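Local coordinates for iron-regulated ABC transporter siderophore-binding protein SirA (Staphylococcus aureus subsp. aureus, PDB 3MWF) that binds the iron-charged siderophore staphyloferrin B, probably to deliver it to an ABC transporter for iron uptake, at residues 223-228 against 262-267; 6-11 against 106-111. All coordinates share one frame; numbering follows the deposited sequence. Where two conformers were deposited one is given.

How the interactions relate
From the N terminus, the chain enters interaction 2 at once: strand 6-10 turns back through strand 13-17 to form a two-stranded hairpin, and the contact closes only when residues 106-111 arrive, after a loop of 94 residues that carries the other strands of the first mixed sheet. Interaction 1 opens later and closes a shorter loop of 33 residues, rich in helix, between strand 222-227 and the edge strand 262-263 of the second mixed sheet. The two loops follow in series, neither nesting nor crossing. Their centres lie about 34 Å apart on opposite sides of the chain's centre; interaction 2 lays the N-terminal hairpin against the edge of one sheet, and interaction 1 adds the last strand to the other.

Interaction 1: residues 223-228 against 262-267; sequences IFVVKS and VSDDLD
Lys227 reaches from the end of strand 222-227 to Asp264 and Asp265, which follow Ser263. Its NZ lies 2.7 Å from Asp265 OD1 and 3.3 Å from Asp264 OD1, a salt bridge to each; the shorter one meets Asp265 from above the carboxylate plane. Bends at chi3 (-78°) and chi4 (-73°) turn CE and then NZ towards the acids. Asp264 OD1 also accepts a hydrogen bond from Asp265 N on its anti side and touches Val225 CG1, so one oxygen serves both the turn and the ammonium.

Next to this cluster the strands pair in parallel, 262-263 being the outermost strand of the five-stranded mixed sheet in one lobe of a periplasmic-binding-protein fold. Ser263 N donates to Ile223 O at 2.9 Å, and Val225 N to Ser263 O at 2.8 Å, nearly straight at 172°. Beyond Ser263 the chains part, and a water takes over, accepting from Lys227 N and donating to Leu266 O. Leu266 CD1 fills in beside Phe224, 3.6 Å from its CB and near the plane of the ring at its edge, while Val225 CG2 packs against Val262 CG1 at 3.7 Å. Trp271 and Leu287 bring two further helices against Phe224.

Glu242 of helix 236-246 also salt-bridges Lys227 NZ. Three acids thus gather round one ammonium, which probably stays protonated and offsets the repulsion between the close carboxylates of Asp264 and Glu242.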
ATOM      1  N   ILE A 223     -15.443  -3.965   9.669  1.00 15.05           N
ATOM      2  CA  ILE A 223     -14.341  -3.028   9.919  1.00 14.33           C
ATOM      3  C   ILE A 223     -13.057  -3.811  10.085  1.00 14.67           C
ATOM      4  O   ILE A 223     -13.019  -4.808  10.805  1.00 14.03           O
ATOM      5  CB  ILE A 223     -14.629  -2.134  11.161  1.00 14.46           C
ATOM      6  CG1 ILE A 223     -15.795  -1.172  10.876  1.00 13.49           C
ATOM      7  CG2 ILE A 223     -13.344  -1.372  11.627  1.00 15.26           C
ATOM      8  CD1 ILE A 223     -16.231  -0.334  12.101  1.00 12.81           C
ATOM      9  N   PHE A 224     -12.009  -3.357   9.401  1.00 14.00           N
ATOM     10  CA  PHE A 224     -10.715  -4.008   9.424  1.00 14.36           C
ATOM     11  C   PHE A 224      -9.803  -3.117  10.217  1.00 14.48           C
ATOM     12  O   PHE A 224      -9.606  -1.954   9.847  1.00 15.49           O
ATOM     13  CB  PHE A 224     -10.236  -4.153   7.976  1.00 14.55           C
ATOM     14  CG  PHE A 224     -11.135  -5.024   7.148  1.00 15.12           C
ATOM     15  CD1 PHE A 224     -11.029  -6.417   7.245  1.00 17.70           C
ATOM     16  CD2 PHE A 224     -12.138  -4.473   6.333  1.00 14.26           C
ATOM     17  CE1 PHE A 224     -11.867  -7.237   6.518  1.00 16.73           C
ATOM     18  CE2 PHE A 224     -12.984  -5.287   5.576  1.00 17.06           C
ATOM     19  CZ  PHE A 224     -12.849  -6.687   5.670  1.00 17.20           C
ATOM     20  N   VAL A 225      -9.265  -3.637  11.318  1.00 13.86           N
ATOM     21  CA  VAL A 225      -8.439  -2.806  12.204  1.00 14.72           C
ATOM     22  C   VAL A 225      -6.943  -3.092  12.038  1.00 15.00           C
ATOM     23  O   VAL A 225      -6.519  -4.241  12.178  1.00 15.18           O
ATOM     24  CB  VAL A 225      -8.857  -3.014  13.677  1.00 14.05           C
ATOM     25  CG1 VAL A 225      -7.916  -2.290  14.633  1.00 16.71           C
ATOM     26  CG2 VAL A 225     -10.279  -2.522  13.894  1.00 15.83           C
ATOM     27  N   VAL A 226      -6.156  -2.045  11.795  1.00 14.23           N
ATOM     28  CA  VAL A 226      -4.690  -2.167  11.626  1.00 14.11           C
ATOM     29  C   VAL A 226      -3.998  -1.336  12.688  1.00 14.42           C
ATOM     30  O   VAL A 226      -4.245  -0.131  12.804  1.00 14.17           O
ATOM     31  CB  VAL A 226      -4.226  -1.672  10.230  1.00 15.11           C
ATOM     32  CG1 VAL A 226      -2.720  -1.905  10.048  1.00 14.99           C
ATOM     33  CG2 VAL A 226      -4.984  -2.338   9.100  1.00 16.08           C
ATOM     34  N   LYS A 227      -3.148  -1.972  13.500  1.00 14.41           N
ATOM     35  CA  LYS A 227      -2.370  -1.243  14.510  1.00 13.92           C
ATOM     36  C   LYS A 227      -1.016  -0.988  13.855  1.00 14.07           C
ATOM     37  O   LYS A 227      -0.295  -1.937  13.542  1.00 15.07           O
ATOM     38  CB  LYS A 227      -2.218  -2.106  15.771  1.00 14.98           C
ATOM     39  CG  LYS A 227      -3.481  -2.088  16.630  1.00 18.65           C
ATOM     40  CD  LYS A 227      -3.325  -2.975  17.874  1.00 27.09           C
ATOM     41  CE  LYS A 227      -3.477  -4.445  17.549  1.00 30.18           C
ATOM     42  NZ  LYS A 227      -4.919  -4.807  17.274  1.00 35.56           N
ATOM     43  N   SER A 228      -0.696   0.274  13.586  1.00 12.59           N
ATOM     44  CA  SER A 228       0.517   0.582  12.827  1.00 13.45           C
ATOM     45  C   SER A 228       0.923   2.026  13.012  1.00 13.09           C
ATOM     46  O   SER A 228       0.123   2.934  12.818  1.00 13.61           O
ATOM     47  CB  SER A 228       0.298   0.288  11.332  1.00 13.17           C
ATOM     48  OG  SER A 228       1.473   0.554  10.564  1.00 13.04           O
ATOM     49  N   VAL A 262     -15.774  -7.286  13.233  1.00 19.10           N
ATOM     50  CA  VAL A 262     -14.533  -6.504  13.258  1.00 18.42           C
ATOM     51  C   VAL A 262     -13.409  -7.517  13.112  1.00 19.62           C
ATOM     52  O   VAL A 262     -13.393  -8.526  13.837  1.00 19.64           O
ATOM     53  CB  VAL A 262     -14.389  -5.677  14.571  1.00 18.60           C
ATOM     54  CG1 VAL A 262     -13.084  -4.885  14.588  1.00 18.85           C
ATOM     55  CG2 VAL A 262     -15.541  -4.696  14.734  1.00 18.31           C
ATOM     56  N   SER A 263     -12.515  -7.284  12.144  1.00 19.13           N
ATOM     57  CA  SER A 263     -11.281  -8.083  12.046  1.00 20.26           C
ATOM     58  C   SER A 263     -10.143  -7.327  12.679  1.00 20.83           C
ATOM     59  O   SER A 263      -9.764  -6.261  12.193  1.00 20.54           O
ATOM     60  CB  SER A 263     -10.940  -8.408  10.600  1.00 19.52           C
ATOM     61  OG  SER A 263     -11.933  -9.203   9.969  1.00 20.03           O
ATOM     62  N   ASP A 264      -9.620  -7.882  13.763  1.00 22.40           N
ATOM     63  CA  ASP A 264      -8.647  -7.234  14.612  1.00 25.33           C
ATOM     64  C   ASP A 264      -7.278  -7.818  14.309  1.00 25.54           C
ATOM     65  O   ASP A 264      -7.182  -8.823  13.636  1.00 25.52           O
ATOM     66  CB  ASP A 264      -8.993  -7.528  16.082  1.00 26.55           C
ATOM     67  CG  ASP A 264      -8.839  -6.327  16.948  1.00 31.71           C
ATOM     68  OD1 ASP A 264      -8.046  -5.424  16.576  1.00 34.11           O
ATOM     69  OD2 ASP A 264      -9.518  -6.274  18.010  1.00 37.27           O
ATOM     70  N   ASP A 265      -6.228  -7.201  14.834  1.00 27.60           N
ATOM     71  CA  ASP A 265      -4.852  -7.684  14.589  1.00 29.06           C
ATOM     72  C   ASP A 265      -4.582  -8.238  13.180  1.00 27.55           C
ATOM     73  O   ASP A 265      -4.299  -9.417  12.973  1.00 29.82           O
ATOM     74  CB  ASP A 265      -4.430  -8.695  15.641  1.00 30.27           C
ATOM     75  CG  ASP A 265      -3.553  -8.079  16.691  1.00 34.77           C
ATOM     76  OD1 ASP A 265      -4.111  -7.406  17.598  1.00 38.77           O
ATOM     77  OD2 ASP A 265      -2.317  -8.252  16.596  1.00 37.39           O
ATOM     78  N   LEU A 266      -4.729  -7.363  12.213  1.00 24.68           N
ATOM     79  CA  LEU A 266      -4.358  -7.662  10.855  1.00 21.55           C
ATOM     80  C   LEU A 266      -2.875  -7.348  10.730  1.00 19.92           C
ATOM     81  O   LEU A 266      -2.374  -6.511  11.468  1.00 20.68           O
ATOM     82  CB  LEU A 266      -5.163  -6.759   9.938  1.00 21.05           C
ATOM     83  CG  LEU A 266      -6.674  -6.952  10.059  1.00 19.85           C
ATOM     84  CD1 LEU A 266      -7.356  -5.882   9.237  1.00 20.17           C
ATOM     85  CD2 LEU A 266      -7.056  -8.343   9.563  1.00 20.64           C
ATOM     86  N   ASP A 267      -2.197  -8.002   9.801  1.00 17.25           N
ATOM     87  CA  ASP A 267      -0.765  -7.764   9.611  1.00 15.84           C
ATOM     88  C   ASP A 267      -0.578  -6.422   8.922  1.00 14.64           C
ATOM     89  O   ASP A 267      -0.978  -6.269   7.764  1.00 13.46           O
ATOM     90  CB  ASP A 267      -0.163  -8.862   8.733  1.00 16.14           C
ATOM     91  CG  ASP A 267       1.329  -8.896   8.825  1.00 20.23           C
ATOM     92  OD1 ASP A 267       1.997  -7.836   8.698  1.00 21.31           O
ATOM     93  OD2 ASP A 267       1.861  -9.981   9.082  1.00 24.34           O
TER
HETATM   94  O   HOH W   1      -2.542  -4.680  13.284  1.00 26.04           O

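Interaction 2: residues 6-11 against 106-111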
ATOM      1  N   THR A   6      14.344   4.559 -24.503  1.00 40.31           N
ATOM      2  CA  THR A   6      12.909   4.620 -24.197  1.00 38.86           C
ATOM      3  C   THR A   6      12.580   5.924 -23.468  1.00 37.32           C
ATOM      4  O   THR A   6      13.235   6.272 -22.473  1.00 36.93           O
ATOM      5  CB  THR A   6      12.480   3.442 -23.296  1.00 39.11           C
ATOM      6  OG1 THR A   6      13.057   2.225 -23.790  1.00 40.17           O
ATOM      7  CG2 THR A   6      10.956   3.308 -23.249  1.00 39.50           C
ATOM      8  N   SER A   7      11.567   6.633 -23.961  1.00 35.01           N
ATOM      9  CA  SER A   7      11.093   7.853 -23.318  1.00 33.44           C
ATOM     10  C   SER A   7       9.842   7.553 -22.499  1.00 31.92           C
ATOM     11  O   SER A   7       8.875   6.976 -23.008  1.00 32.22           O
ATOM     12  CB  SER A   7      10.817   8.963 -24.350  1.00 33.63           C
ATOM     13  OG  SER A   7      10.443  10.178 -23.714  1.00 34.01           O
ATOM     14  N   ILE A   8       9.865   7.944 -21.228  1.00 29.22           N
ATOM     15  CA  ILE A   8       8.756   7.679 -20.328  1.00 27.60           C
ATOM     16  C   ILE A   8       8.158   8.958 -19.749  1.00 26.17           C
ATOM     17  O   ILE A   8       8.882   9.777 -19.190  1.00 25.08           O
ATOM     18  CB  ILE A   8       9.223   6.769 -19.173  1.00 27.59           C
ATOM     19  CG1 ILE A   8       9.563   5.380 -19.723  1.00 28.96           C
ATOM     20  CG2 ILE A   8       8.155   6.703 -18.069  1.00 27.86           C
ATOM     21  CD1 ILE A   8      10.188   4.486 -18.736  1.00 31.14           C
ATOM     22  N   LYS A   9       6.841   9.117 -19.896  1.00 24.45           N
ATOM     23  CA  LYS A   9       6.088  10.195 -19.253  1.00 24.14           C
ATOM     24  C   LYS A   9       5.642   9.735 -17.859  1.00 22.69           C
ATOM     25  O   LYS A   9       5.002   8.695 -17.737  1.00 24.73           O
ATOM     26  CB  LYS A   9       4.836  10.519 -20.071  1.00 25.27           C
ATOM     27  CG  LYS A   9       5.049  11.486 -21.223  1.00 30.26           C
ATOM     28  CD  LYS A   9       3.858  11.438 -22.190  1.00 35.52           C
ATOM     29  CE  LYS A   9       3.837  12.603 -23.175  1.00 37.88           C
ATOM     30  NZ  LYS A   9       5.055  12.663 -24.029  1.00 39.94           N
ATOM     31  N   HIS A  10       5.974  10.484 -16.812  1.00 20.40           N
ATOM     32  CA  HIS A  10       5.635  10.030 -15.463  1.00 18.49           C
ATOM     33  C   HIS A  10       5.230  11.226 -14.623  1.00 18.95           C
ATOM     34  O   HIS A  10       5.051  12.336 -15.162  1.00 19.15           O
ATOM     35  CB  HIS A  10       6.820   9.250 -14.854  1.00 17.63           C
ATOM     36  CG  HIS A  10       8.096  10.023 -14.854  1.00 16.50           C
ATOM     37  ND1 HIS A  10       8.415  10.924 -13.863  1.00 16.49           N
ATOM     38  CD2 HIS A  10       9.115  10.060 -15.745  1.00 15.07           C
ATOM     39  CE1 HIS A  10       9.583  11.483 -14.141  1.00 17.85           C
ATOM     40  NE2 HIS A  10      10.025  10.978 -15.280  1.00 16.26           N
ATOM     41  N   ALA A  11       5.069  11.025 -13.314  1.00 18.16           N
ATOM     42  CA  ALA A  11       4.502  12.072 -12.471  1.00 18.42           C
ATOM     43  C   ALA A  11       5.346  13.333 -12.349  1.00 18.96           C
ATOM     44  O   ALA A  11       4.821  14.389 -12.018  1.00 19.64           O
ATOM     45  CB  ALA A  11       4.152  11.505 -11.053  1.00 18.07           C
ATOM     46  N   PRO A 106      18.622   8.090 -14.731  1.00 18.02           N
ATOM     47  CA  PRO A 106      17.248   8.284 -15.189  1.00 17.58           C
ATOM     48  C   PRO A 106      16.310   7.877 -14.062  1.00 17.04           C
ATOM     49  O   PRO A 106      16.473   6.793 -13.476  1.00 16.11           O
ATOM     50  CB  PRO A 106      17.125   7.298 -16.353  1.00 17.79           C
ATOM     51  CG  PRO A 106      18.523   7.191 -16.889  1.00 18.69           C
ATOM     52  CD  PRO A 106      19.377   7.214 -15.647  1.00 17.67           C
ATOM     53  N   THR A 107      15.378   8.767 -13.748  1.00 15.52           N
ATOM     54  CA  THR A 107      14.510   8.587 -12.594  1.00 15.84           C
ATOM     55  C   THR A 107      13.064   8.685 -13.078  1.00 16.12           C
ATOM     56  O   THR A 107      12.688   9.645 -13.774  1.00 16.14           O
ATOM     57  CB  THR A 107      14.758   9.675 -11.537  1.00 15.53           C
ATOM     58  OG1 THR A 107      16.088   9.568 -11.041  1.00 15.23           O
ATOM     59  CG2 THR A 107      13.771   9.524 -10.349  1.00 15.40           C
ATOM     60  N   VAL A 108      12.265   7.683 -12.729  1.00 15.66           N
ATOM     61  CA  VAL A 108      10.832   7.717 -13.059  1.00 15.30           C
ATOM     62  C   VAL A 108      10.048   7.755 -11.757  1.00 15.25           C
ATOM     63  O   VAL A 108      10.515   7.261 -10.727  1.00 15.03           O
ATOM     64  CB  VAL A 108      10.415   6.530 -13.954  1.00 15.64           C
ATOM     65  CG1 VAL A 108      11.195   6.596 -15.273  1.00 16.05           C
ATOM     66  CG2 VAL A 108      10.692   5.169 -13.254  1.00 15.55           C
ATOM     67  N   SER A 109       8.874   8.393 -11.775  0.50 15.35           N
ATOM     68  CA  SER A 109       8.125   8.671 -10.524  0.50 15.12           C
ATOM     69  C   SER A 109       6.614   8.457 -10.680  0.50 14.97           C
ATOM     70  O   SER A 109       6.017   8.958 -11.637  0.50 14.12           O
ATOM     71  CB  SER A 109       8.375  10.127 -10.105  0.50 15.56           C
ATOM     72  OG  SER A 109       7.775  10.443  -8.850  0.50 16.21           O
ATOM     73  N   THR A 110       5.991   7.726  -9.747  1.00 14.52           N
ATOM     74  CA  THR A 110       4.529   7.691  -9.658  1.00 14.17           C
ATOM     75  C   THR A 110       4.116   8.821  -8.734  1.00 14.55           C
ATOM     76  O   THR A 110       4.934   9.402  -8.032  1.00 14.86           O
ATOM     77  CB  THR A 110       4.050   6.404  -8.998  1.00 14.43           C
ATOM     78  OG1 THR A 110       4.845   6.199  -7.813  1.00 14.60           O
ATOM     79  CG2 THR A 110       4.219   5.193  -9.938  1.00 15.80           C
ATOM     80  N   ASP A 111       2.828   9.139  -8.715  1.00 13.84           N
ATOM     81  CA  ASP A 111       2.328  10.191  -7.834  1.00 15.79           C
ATOM     82  C   ASP A 111       2.500   9.792  -6.357  1.00 15.66           C
ATOM     83  O   ASP A 111       2.953  10.588  -5.523  1.00 16.13           O
ATOM     84  CB  ASP A 111       0.844  10.394  -8.084  1.00 16.27           C
ATOM     85  CG  ASP A 111       0.547  11.289  -9.278  1.00 23.54           C
ATOM     86  OD1 ASP A 111       1.372  12.160  -9.639  1.00 26.51           O
ATOM     87  OD2 ASP A 111      -0.581  11.160  -9.814  1.00 27.25           O
TER
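The imidazole of His10 lies with one face on the backbone of Val108, whose CA sits 3.9 Å from the ring centroid and only 4° off the ring normal, a CH-pi contact almost exactly over the centre. Val108 CG1 approaches CD2 of the ring at 4.1 Å, and Ser109 CB comes to 3.8 Å from ND1. The ring's nitrogens are hydrogen-bonded, ND1 with Met12 N and NE2 with Thr15 OG1, which fixes its rotation over the strand.

Strand 107-110 is an outermost strand of the mixed sheet that forms one half of this periplasmic-binding-protein fold, and strand 6-10, paired with 13-17 in a hairpin, runs beside it with the two axes 32° apart. Next to the histidine, Ile8 CG2 meets Val108 CG1 at 4.1 Å; Ile8 also packs on Leu122 and Ala126 of helix 116-127. Where strand 6-10 ends, Ala11 N donates to Ser109 O at 2.8 Å, the donor nitrogen lying 20° from the carbonyl plane. Ala11 CB meanwhile lies 3.2 Å from OD1 of Asp111, the residue before the siderophore-pocket residues Thr112, Val113 and Phe114.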